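PDB 5L10: N-acylhomoserine lactone dependent regulatory protein from Burkholderia cenocepacia, which probably binds DNA as a LuxR-family transcription regulator dependent on N-acylhomoserine lactones, this chain being its N-terminal, ligand-binding part without the DNA-binding domain. Local coordinates for residues F13-L16 with Q17-P20; L156-A159 with A160-L164. One frame throughout, in Å; residues are numbered along the deposited sequence.

Contact 1 of 2, residues F13-L16 with Q17-P20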
ATOM      1  N   PHE A  13      -0.460   9.677  10.146  1.00 28.99           N
ATOM      2  CA  PHE A  13      -1.705   8.940   9.968  1.00 35.29           C
ATOM      3  C   PHE A  13      -2.849   9.545  10.769  1.00 37.69           C
ATOM      4  O   PHE A  13      -4.005   9.472  10.340  1.00 40.46           O
ATOM      5  CB  PHE A  13      -1.499   7.472  10.329  1.00 25.05           C
ATOM      6  CG  PHE A  13      -0.938   6.662   9.202  1.00 35.30           C
ATOM      7  CD1 PHE A  13      -1.772   5.920   8.380  1.00 30.09           C
ATOM      8  CD2 PHE A  13       0.419   6.679   8.931  1.00 24.12           C
ATOM      9  CE1 PHE A  13      -1.257   5.187   7.327  1.00 24.57           C
ATOM     10  CE2 PHE A  13       0.935   5.951   7.882  1.00 23.99           C
ATOM     11  CZ  PHE A  13       0.099   5.204   7.080  1.00 24.01           C
ATOM     12  N   ASP A  14      -2.559  10.151  11.919  1.00 35.17           N
ATOM     13  CA  ASP A  14      -3.616  10.844  12.642  1.00 36.27           C
ATOM     14  C   ASP A  14      -4.095  12.064  11.867  1.00 35.65           C
ATOM     15  O   ASP A  14      -5.300  12.335  11.813  1.00 39.50           O
ATOM     16  CB  ASP A  14      -3.137  11.233  14.038  1.00 51.13           C
ATOM     17  CG  ASP A  14      -3.526  10.211  15.091  1.00 73.05           C
ATOM     18  OD1 ASP A  14      -3.686   9.021  14.741  1.00 80.42           O
ATOM     19  OD2 ASP A  14      -3.680  10.599  16.268  1.00 83.22           O
ATOM     20  N   ALA A  15      -3.170  12.802  11.248  1.00 38.45           N
ATOM     21  CA  ALA A  15      -3.568  13.929  10.414  1.00 29.78           C
ATOM     22  C   ALA A  15      -4.379  13.470   9.209  1.00 29.76           C
ATOM     23  O   ALA A  15      -5.277  14.186   8.755  1.00 31.94           O
ATOM     24  CB  ALA A  15      -2.336  14.711   9.960  1.00 29.96           C
ATOM     25  N   LEU A  16      -4.089  12.276   8.690  1.00 28.83           N
ATOM     26  CA  LEU A  16      -4.817  11.770   7.534  1.00 27.95           C
ATOM     27  C   LEU A  16      -6.233  11.339   7.884  1.00 29.91           C
ATOM     28  O   LEU A  16      -7.058  11.183   6.978  1.00 38.30           O
ATOM     29  CB  LEU A  16      -4.055  10.605   6.899  1.00 27.63           C
ATOM     30  CG  LEU A  16      -2.727  10.973   6.231  1.00 27.03           C
ATOM     31  CD1 LEU A  16      -2.077   9.752   5.615  1.00 22.62           C
ATOM     32  CD2 LEU A  16      -2.932  12.055   5.186  1.00 24.38           C
ATOM     33  N   GLN A  17      -6.533  11.141   9.170  1.00 32.36           N
ATOM     34  CA  GLN A  17      -7.897  10.855   9.598  1.00 36.58           C
ATOM     35  C   GLN A  17      -8.777  12.099   9.634  1.00 39.40           C
ATOM     36  O   GLN A  17     -10.002  11.967   9.712  1.00 44.81           O
ATOM     37  CB  GLN A  17      -7.901  10.192  10.980  1.00 37.90           C
ATOM     38  CG  GLN A  17      -7.102   8.906  11.061  1.00 42.66           C
ATOM     39  CD  GLN A  17      -7.521   7.891  10.018  1.00 54.52           C
ATOM     40  OE1 GLN A  17      -8.710   7.699   9.758  1.00 59.56           O
ATOM     41  NE2 GLN A  17      -6.538   7.236   9.407  1.00 58.33           N
ATOM     42  N   ARG A  18      -8.188  13.293   9.594  1.00 35.33           N
ATOM     43  CA  ARG A  18      -8.939  14.542   9.567  1.00 41.25           C
ATOM     44  C   ARG A  18      -8.658  15.315   8.283  1.00 48.66           C
ATOM     45  O   ARG A  18      -8.639  16.549   8.276  1.00 56.10           O
ATOM     46  CB  ARG A  18      -8.619  15.397  10.792  1.00 40.93           C
ATOM     47  CG  ARG A  18      -8.738  14.662  12.113  1.00 44.99           C
ATOM     48  CD  ARG A  18      -8.339  15.554  13.278  1.00 55.49           C
ATOM     49  NE  ARG A  18      -6.993  16.100  13.123  1.00 64.56           N
ATOM     50  CZ  ARG A  18      -5.894  15.542  13.622  1.00 66.55           C
ATOM     51  NH1 ARG A  18      -5.975  14.412  14.314  1.00 63.75           N
ATOM     52  NH2 ARG A  18      -4.713  16.113  13.429  1.00 68.18           N
ATOM     53  N   ALA A  19      -8.425  14.595   7.185  1.00 37.12           N
ATOM     54  CA  ALA A  19      -8.113  15.188   5.886  1.00 34.87           C
ATOM     55  C   ALA A  19      -9.114  14.658   4.873  1.00 36.09           C
ATOM     56  O   ALA A  19      -8.876  13.621   4.235  1.00 42.90           O
ATOM     57  CB  ALA A  19      -6.681  14.873   5.462  1.00 29.81           C
ATOM     58  N   PRO A  20     -10.246  15.338   4.687  1.00 35.28           N
ATOM     59  CA  PRO A  20     -11.260  14.850   3.747  1.00 26.72           C
ATOM     60  C   PRO A  20     -11.020  15.256   2.302  1.00 33.09           C
ATOM     61  O   PRO A  20     -11.852  14.940   1.445  1.00 41.05           O
ATOM     62  CB  PRO A  20     -12.551  15.485   4.289  1.00 29.64           C
ATOM     63  CG  PRO A  20     -12.098  16.702   5.086  1.00 29.80           C
ATOM     64  CD  PRO A  20     -10.599  16.652   5.247  1.00 27.04           C
TER
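Q17 folds back near the C-terminal end of helix 3-16 and meets the carbonyl oxygens of F13 and D14. Its CB lies 3.5 Å from D14 O. With CG anti to its own carbonyl carbon (chi1 -58°), the next atom swings back along the helix, and Q17 CG comes to 3.2 Å from F13 O. The bend at chi2 (-54°) keeps the chain beside that carbonyl: CD passes it, and Q17 NE2 ends 3.5 Å from F13 O. The amide nitrogen then finds its polar partner outside the turn, in a hydrogen bond to the hydroxyl of Y163 on helix 143-169.

In the backbone, Q17 N bonds to D14 O at 3.2 Å and only weakly to F13 O. R18 N reaches A15 O, also over 3.2 Å. The bonds to D14 O and A15 O are i to i+3, a tighter turn than alpha. The R18 chain bends so that one face of its guanidinium lies over D14 O, with NH1 3.3 Å from that oxygen but badly angled for a bond. The D14 carboxylate stays apart from it, D14 OD2 lying 4.9 Å from R18 NH1, and has a long, weak ion pair with R150 of the second subunit. A19 CB packs 3.6 Å from A15 O and also touches A24 and A25 of helix 22-35. The arrangement is that of a helix C-terminus unwinding through i to i+3 turns into the short loop that joins helices 3-16 and 22-35 of the autoinducer-binding domain fold.

Contact 2 of 2, residues L156-A159 with A160-L164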
ATOM      1  N   LEU A 156       4.234   5.263   4.219  1.00 25.94           N
ATOM      2  CA  LEU A 156       3.846   6.457   3.468  1.00 22.25           C
ATOM      3  C   LEU A 156       3.212   6.098   2.134  1.00 26.16           C
ATOM      4  O   LEU A 156       2.296   6.785   1.663  1.00 23.88           O
ATOM      5  CB  LEU A 156       5.060   7.353   3.233  1.00 21.02           C
ATOM      6  CG  LEU A 156       5.472   8.266   4.377  1.00 22.70           C
ATOM      7  CD1 LEU A 156       6.622   9.164   3.938  1.00 23.40           C
ATOM      8  CD2 LEU A 156       4.272   9.083   4.805  1.00 22.84           C
ATOM      9  N   SER A 157       3.706   5.036   1.498  1.00 28.79           N
ATOM     10  CA  SER A 157       3.184   4.631   0.200  1.00 20.05           C
ATOM     11  C   SER A 157       1.742   4.153   0.315  1.00 26.00           C
ATOM     12  O   SER A 157       0.887   4.516  -0.501  1.00 29.84           O
ATOM     13  CB  SER A 157       4.072   3.543  -0.389  1.00 23.74           C
ATOM     14  OG  SER A 157       3.551   3.103  -1.620  1.00 41.68           O
ATOM     15  N   HIS A 158       1.456   3.325   1.322  1.00 23.02           N
ATOM     16  CA  HIS A 158       0.077   2.933   1.586  1.00 20.93           C
ATOM     17  C   HIS A 158      -0.784   4.151   1.885  1.00 21.89           C
ATOM     18  O   HIS A 158      -1.934   4.232   1.441  1.00 30.48           O
ATOM     19  CB  HIS A 158       0.028   1.939   2.749  1.00 24.21           C
ATOM     20  CG  HIS A 158      -1.341   1.740   3.325  1.00 26.34           C
ATOM     21  ND1 HIS A 158      -1.922   2.638   4.197  1.00 26.16           N
ATOM     22  CD2 HIS A 158      -2.239   0.739   3.167  1.00 27.40           C
ATOM     23  CE1 HIS A 158      -3.121   2.204   4.543  1.00 24.70           C
ATOM     24  NE2 HIS A 158      -3.338   1.053   3.932  1.00 25.82           N
ATOM     25  N   ALA A 159      -0.239   5.111   2.633  1.00 18.99           N
ATOM     26  CA  ALA A 159      -1.010   6.292   3.005  1.00 23.71           C
ATOM     27  C   ALA A 159      -1.362   7.133   1.787  1.00 24.85           C
ATOM     28  O   ALA A 159      -2.478   7.654   1.686  1.00 23.15           O
ATOM     29  CB  ALA A 159      -0.232   7.126   4.022  1.00 18.97           C
ATOM     30  N   ALA A 160      -0.420   7.284   0.854  1.00 26.02           N
ATOM     31  CA  ALA A 160      -0.693   8.076  -0.340  1.00 26.00           C
ATOM     32  C   ALA A 160      -1.768   7.419  -1.192  1.00 25.13           C
ATOM     33  O   ALA A 160      -2.677   8.092  -1.691  1.00 22.44           O
ATOM     34  CB  ALA A 160       0.591   8.271  -1.146  1.00 14.33           C
ATOM     35  N   HIS A 161      -1.690   6.100  -1.350  1.00 28.85           N
ATOM     36  CA  HIS A 161      -2.643   5.401  -2.197  1.00 25.80           C
ATOM     37  C   HIS A 161      -4.015   5.310  -1.544  1.00 27.06           C
ATOM     38  O   HIS A 161      -5.032   5.269  -2.246  1.00 28.18           O
ATOM     39  CB  HIS A 161      -2.102   4.015  -2.533  1.00 28.33           C
ATOM     40  CG  HIS A 161      -0.795   4.045  -3.262  1.00 35.85           C
ATOM     41  ND1 HIS A 161      -0.480   5.027  -4.178  1.00 35.95           N
ATOM     42  CD2 HIS A 161       0.282   3.228  -3.200  1.00 39.21           C
ATOM     43  CE1 HIS A 161       0.732   4.806  -4.655  1.00 38.20           C
ATOM     44  NE2 HIS A 161       1.217   3.722  -4.077  1.00 36.26           N
ATOM     45  N   ALA A 162      -4.069   5.293  -0.213  1.00 18.86           N
ATOM     46  CA  ALA A 162      -5.335   5.127   0.487  1.00 28.51           C
ATOM     47  C   ALA A 162      -6.003   6.449   0.837  1.00 31.07           C
ATOM     48  O   ALA A 162      -7.237   6.510   0.899  1.00 37.03           O
ATOM     49  CB  ALA A 162      -5.132   4.309   1.765  1.00 22.31           C
ATOM     50  N   TYR A 163      -5.226   7.509   1.062  1.00 20.21           N
ATOM     51  CA  TYR A 163      -5.782   8.772   1.526  1.00 24.29           C
ATOM     52  C   TYR A 163      -5.662   9.915   0.528  1.00 23.15           C
ATOM     53  O   TYR A 163      -6.454  10.858   0.608  1.00 25.85           O
ATOM     54  CB  TYR A 163      -5.115   9.198   2.841  1.00 22.25           C
ATOM     55  CG  TYR A 163      -5.375   8.254   3.991  1.00 26.93           C
ATOM     56  CD1 TYR A 163      -6.471   8.435   4.826  1.00 38.95           C
ATOM     57  CD2 TYR A 163      -4.528   7.185   4.242  1.00 26.81           C
ATOM     58  CE1 TYR A 163      -6.713   7.576   5.883  1.00 35.82           C
ATOM     59  CE2 TYR A 163      -4.763   6.320   5.295  1.00 25.13           C
ATOM     60  CZ  TYR A 163      -5.854   6.521   6.112  1.00 34.39           C
ATOM     61  OH  TYR A 163      -6.092   5.662   7.160  1.00 38.27           O
ATOM     62  N   LEU A 164      -4.704   9.867  -0.396  1.00 18.40           N
ATOM     63  CA  LEU A 164      -4.511  10.943  -1.362  1.00 29.93           C
ATOM     64  C   LEU A 164      -5.076  10.603  -2.737  1.00 27.62           C
ATOM     65  O   LEU A 164      -5.873  11.370  -3.284  1.00 31.84           O
ATOM     66  CB  LEU A 164      -3.021  11.288  -1.478  1.00 16.66           C
ATOM     67  CG  LEU A 164      -2.694  12.460  -2.399  1.00 16.72           C
ATOM     68  CD1 LEU A 164      -3.420  13.697  -1.922  1.00 27.45           C
ATOM     69  CD2 LEU A 164      -1.203  12.705  -2.442  1.00 19.58           C
TER
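Two successive turns of the long helix 143-169, which closes the autoinducer-binding domain, make this contact. Its backbone bonds are i to i+4: A162 N bonds to H158 O at 2.9 Å, Y163 N to A159 O at 2.8 Å, and L164 N to A160 O.

On one side of the helix, the H161 ring lies with a face over the carbonyl of S157, CD2 standing 3.1 Å from S157 O. The same oxygen accepts H161 N, so the imidazole covers an acceptor already in use. S157 OG, turned anti to its backbone N (chi1 178°), sits 3.4 Å from H161 NE2. At the other ring nitrogen, H161 ND1 is hydrogen-bonded to the hydroxyl of Y43 on strand 40-46. H158 leans along the helix until A162 CB lies over one face of its ring, 4.0 Å from CE1; its ring also meets that of H120 of the second subunit.

Y163 points an edge back at the A159 backbone: CD2 is 3.3 Å from A159 O and 4.3 Å from A159 CB, with A159 CA in the ring plane. The bond to Y43 would fix the turn of the H161 imidazole, whose ND1 lies off the CB-CG axis, whereas the hydroxyl of Y163, bonded to Q17, lies on that axis and anchors only the far end of its ring.

Contact 1 comes first along the chain, where helix 3-16 runs out into the loop before helix 22-35; contact 2 lies far later, within helix 143-169. Their centres are 11 Å apart, on the same side of the chain's centre, and they touch directly. Besides the Q17-Y163 bond, L16 CD1 and F13 CZ each pack 3.6 Å from A159 CB. The N-terminal helix is thereby fastened to the C-terminal one, whose other side meets the antiparallel sheet. Both contacts also reach the second subunit, placing this helical layer at the dimer interface.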